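Local coordinates for protein tyrocidine synthase 2 (PDB 6TA8) that contains a condensation domain of the kind found in nonribosomal peptide synthetases and belongs to that family of multidomain enzymes, at residues Q74-D84 / E191-D199. Residues are numbered along the deposited sequence; the frame is centred on the assembly and turned at random.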
# COMPACT_ATOMS: atom_id res chain seq x y z
N GLN A 74 9.46 17.02 -19.11
CA GLN A 74 9.77 16.09 -20.19
C GLN A 74 9.83 14.65 -19.68
O GLN A 74 9.48 13.72 -20.41
CB GLN A 74 11.09 16.48 -20.85
CG GLN A 74 11.31 15.84 -22.21
CD GLN A 74 12.58 16.33 -22.89
OE1 GLN A 74 13.52 16.76 -22.23
NE2 GLN A 74 12.60 16.26 -24.21
N ALA A 75 10.28 14.45 -18.44
CA ALA A 75 10.31 13.11 -17.87
C ALA A 75 8.90 12.59 -17.61
O ALA A 75 8.57 11.46 -17.96
CB ALA A 75 11.14 13.10 -16.59
N PHE A 76 8.05 13.42 -16.99
CA PHE A 76 6.70 12.98 -16.66
C PHE A 76 5.83 12.88 -17.91
O PHE A 76 4.91 12.05 -17.94
CB PHE A 76 6.07 13.93 -15.64
CG PHE A 76 6.44 13.61 -14.22
CD1 PHE A 76 5.76 12.63 -13.52
CD2 PHE A 76 7.48 14.28 -13.59
CE1 PHE A 76 6.11 12.33 -12.21
CE2 PHE A 76 7.82 13.99 -12.29
CZ PHE A 76 7.14 13.01 -11.60
N GLN A 77 6.08 13.70 -18.93
CA GLN A 77 5.36 13.55 -20.19
C GLN A 77 5.60 12.17 -20.80
O GLN A 77 4.72 11.62 -21.46
CB GLN A 77 5.77 14.65 -21.17
CG GLN A 77 5.12 16.00 -20.91
CD GLN A 77 3.69 16.06 -21.39
OE1 GLN A 77 3.33 15.43 -22.39
NE2 GLN A 77 2.86 16.83 -20.69
N GLN A 78 6.79 11.61 -20.59
CA GLN A 78 7.09 10.27 -21.09
C GLN A 78 6.61 9.19 -20.13
O GLN A 78 6.21 8.11 -20.57
CB GLN A 78 8.59 10.13 -21.34
CG GLN A 78 8.99 8.81 -21.99
CD GLN A 78 8.50 8.69 -23.41
OE1 GLN A 78 8.24 9.69 -24.09
NE2 GLN A 78 8.36 7.45 -23.89
N ILE A 79 6.64 9.46 -18.82
CA ILE A 79 6.20 8.47 -17.84
C ILE A 79 4.71 8.19 -17.99
O ILE A 79 4.28 7.04 -18.07
CB ILE A 79 6.54 8.94 -16.42
CG1 ILE A 79 8.05 8.83 -16.16
CG2 ILE A 79 5.76 8.14 -15.39
CD1 ILE A 79 8.47 9.33 -14.80
N VAL A 80 3.90 9.25 -18.05
CA VAL A 80 2.45 9.08 -18.14
C VAL A 80 2.06 8.49 -19.49
O VAL A 80 1.05 7.78 -19.59
CB VAL A 80 1.75 10.42 -17.87
CG1 VAL A 80 0.25 10.23 -17.82
CG2 VAL A 80 2.24 11.02 -16.56
N GLU A 81 2.84 8.75 -20.53
CA GLU A 81 2.59 8.11 -21.82
C GLU A 81 2.98 6.63 -21.78
O GLU A 81 2.29 5.79 -22.36
CB GLU A 81 3.35 8.84 -22.93
CG GLU A 81 3.85 7.93 -24.05
CD GLU A 81 4.19 8.70 -25.31
OE1 GLU A 81 4.08 8.10 -26.41
OE2 GLU A 81 4.55 9.88 -25.22
N HIS A 82 4.07 6.31 -21.08
CA HIS A 82 4.52 4.92 -21.02
C HIS A 82 3.59 4.07 -20.16
O HIS A 82 3.10 3.03 -20.61
CB HIS A 82 5.95 4.87 -20.47
CG HIS A 82 6.64 3.56 -20.71
ND1 HIS A 82 6.49 2.48 -19.87
CD2 HIS A 82 7.48 3.16 -21.69
CE1 HIS A 82 7.21 1.47 -20.32
NE2 HIS A 82 7.82 1.85 -21.43
N HIS A 83 3.33 4.50 -18.93
CA HIS A 83 2.46 3.77 -18.02
C HIS A 83 1.03 4.27 -18.23
O HIS A 83 0.64 5.32 -17.71
CB HIS A 83 2.92 3.95 -16.58
CG HIS A 83 4.34 3.53 -16.35
ND1 HIS A 83 4.73 2.21 -16.30
CD2 HIS A 83 5.47 4.26 -16.17
CE1 HIS A 83 6.03 2.14 -16.09
NE2 HIS A 83 6.50 3.37 -16.01
N ASP A 84 0.24 3.49 -18.98
CA ASP A 84 -1.08 3.94 -19.41
C ASP A 84 -2.06 4.07 -18.26
O ASP A 84 -3.04 4.82 -18.38
CB ASP A 84 -1.64 2.98 -20.46
CG ASP A 84 -0.75 2.88 -21.69
OD1 ASP A 84 -0.85 3.77 -22.56
OD2 ASP A 84 0.04 1.92 -21.77
N GLU A 191 16.72 11.35 -26.31
CA GLU A 191 15.29 11.08 -26.34
C GLU A 191 14.97 9.98 -25.33
O GLU A 191 15.59 8.92 -25.33
CB GLU A 191 14.85 10.68 -27.74
CG GLU A 191 15.79 9.74 -28.48
CD GLU A 191 15.35 9.50 -29.91
OE1 GLU A 191 14.22 9.90 -30.26
OE2 GLU A 191 16.13 8.91 -30.69
N ILE A 192 13.99 10.25 -24.47
CA ILE A 192 13.73 9.38 -23.33
C ILE A 192 13.24 8.03 -23.82
O ILE A 192 12.21 7.93 -24.50
CB ILE A 192 12.72 10.03 -22.37
CG1 ILE A 192 13.19 11.42 -21.97
CG2 ILE A 192 12.52 9.15 -21.14
CD1 ILE A 192 12.26 12.15 -21.04
N VAL A 193 13.97 6.97 -23.48
CA VAL A 193 13.64 5.60 -23.85
C VAL A 193 13.53 4.79 -22.57
O VAL A 193 14.54 4.57 -21.88
CB VAL A 193 14.67 4.99 -24.81
CG1 VAL A 193 14.33 3.54 -25.11
CG2 VAL A 193 14.75 5.80 -26.09
N LEU A 194 12.33 4.35 -22.25
CA LEU A 194 12.05 3.55 -21.07
C LEU A 194 11.96 2.08 -21.45
O LEU A 194 11.75 1.74 -22.61
CB LEU A 194 10.75 4.01 -20.41
CG LEU A 194 10.77 5.44 -19.87
CD1 LEU A 194 9.43 5.81 -19.23
CD2 LEU A 194 11.91 5.64 -18.89
N PRO A 195 12.14 1.17 -20.49
CA PRO A 195 12.09 -0.27 -20.80
C PRO A 195 10.75 -0.67 -21.42
O PRO A 195 9.76 0.06 -21.37
CB PRO A 195 12.29 -0.94 -19.44
CG PRO A 195 13.07 0.05 -18.66
CD PRO A 195 12.58 1.40 -19.10
N LYS A 196 10.75 -1.86 -22.02
CA LYS A 196 9.58 -2.36 -22.72
C LYS A 196 8.39 -2.48 -21.77
O LYS A 196 8.54 -2.78 -20.58
CB LYS A 196 9.87 -3.71 -23.36
CG LYS A 196 10.89 -3.66 -24.49
CD LYS A 196 10.31 -3.01 -25.73
CE LYS A 196 11.31 -3.00 -26.87
NZ LYS A 196 12.51 -2.18 -26.55
N LYS A 197 7.20 -2.23 -22.31
CA LYS A 197 5.98 -2.33 -21.51
C LYS A 197 5.66 -3.78 -21.20
O LYS A 197 5.77 -4.66 -22.06
CB LYS A 197 4.80 -1.69 -22.24
CG LYS A 197 4.94 -0.21 -22.52
CD LYS A 197 3.61 0.36 -23.01
CE LYS A 197 3.75 1.79 -23.48
NZ LYS A 197 2.42 2.38 -23.80
N THR A 198 5.26 -4.03 -19.96
CA THR A 198 4.71 -5.33 -19.58
C THR A 198 3.21 -5.33 -19.88
O THR A 198 2.73 -4.50 -20.66
CB THR A 198 5.04 -5.62 -18.11
OG1 THR A 198 4.79 -4.45 -17.32
CG2 THR A 198 6.49 -6.03 -17.96
N ASP A 199 2.46 -6.24 -19.27
CA ASP A 199 1.03 -6.32 -19.54
C ASP A 199 0.33 -5.09 -18.99
O ASP A 199 0.57 -4.68 -17.85
CB ASP A 199 0.45 -7.59 -18.93
CG ASP A 199 0.85 -8.84 -19.70
OD1 ASP A 199 1.03 -8.75 -20.93
OD2 ASP A 199 0.98 -9.91 -19.07
O HOH W 1 9.44 4.70 -23.98
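The imidazole of His82 is clasped between two aliphatic groups of the 191-199 loop, with Leu194 CB over one face and Lys197 CG over the opposite one. Each carbon lies 3.9 Å from the ring centroid and is displaced toward the rim, giving a CH-pi contact on both sides. With CG anti to the backbone N (chi1 -165°), the ring reaches out from the last turn of the helix into this slot. At its edge, NE2 of His82 donates a weak, bent hydrogen bond to Pro195 O (2.6 Å, 127° at the hydrogen); packing thus covers both faces of the ring, while this weak bond marks its edge.

Apolar packing continues back along the helix. Leu194 CD1 rests against CB of His82, and Ile192 packs against the preceding turns: its CG2 meets Gln78 CG at 3.6 Å, the two side chains running antiparallel, while CD1 reaches the backbone of Gln74 and CA of Ala75.

The ionic contact lies just past the helix end. Beyond CG the Lys197 chain is extended, bringing CE to 3.2 Å from His82 O and NZ into a salt bridge with Asp84 OD2, also 3.2 Å, on the syn side of the carboxylate. Gly29 O accepts a further hydrogen bond from this ammonium group, and Asp84 OD1 forms a salt bridge with Arg87. Nearer the middle of the helix, a water accepts weak hydrogen bonds from Gln78 NE2 and Leu194 N.

The contact thus lays the irregular connection between helices 169-187 and 201-212 along helix 69-82 of the condensation domain. Helix 169-187 packs beside both segments, its Ala182 touching Ala75 and Ile192, and its Phe179 meeting Ala75 and Ile79; past the salt bridge, Asp84 O accepts a hydrogen bond from Asn101 ND2, at the end of strand 98-101.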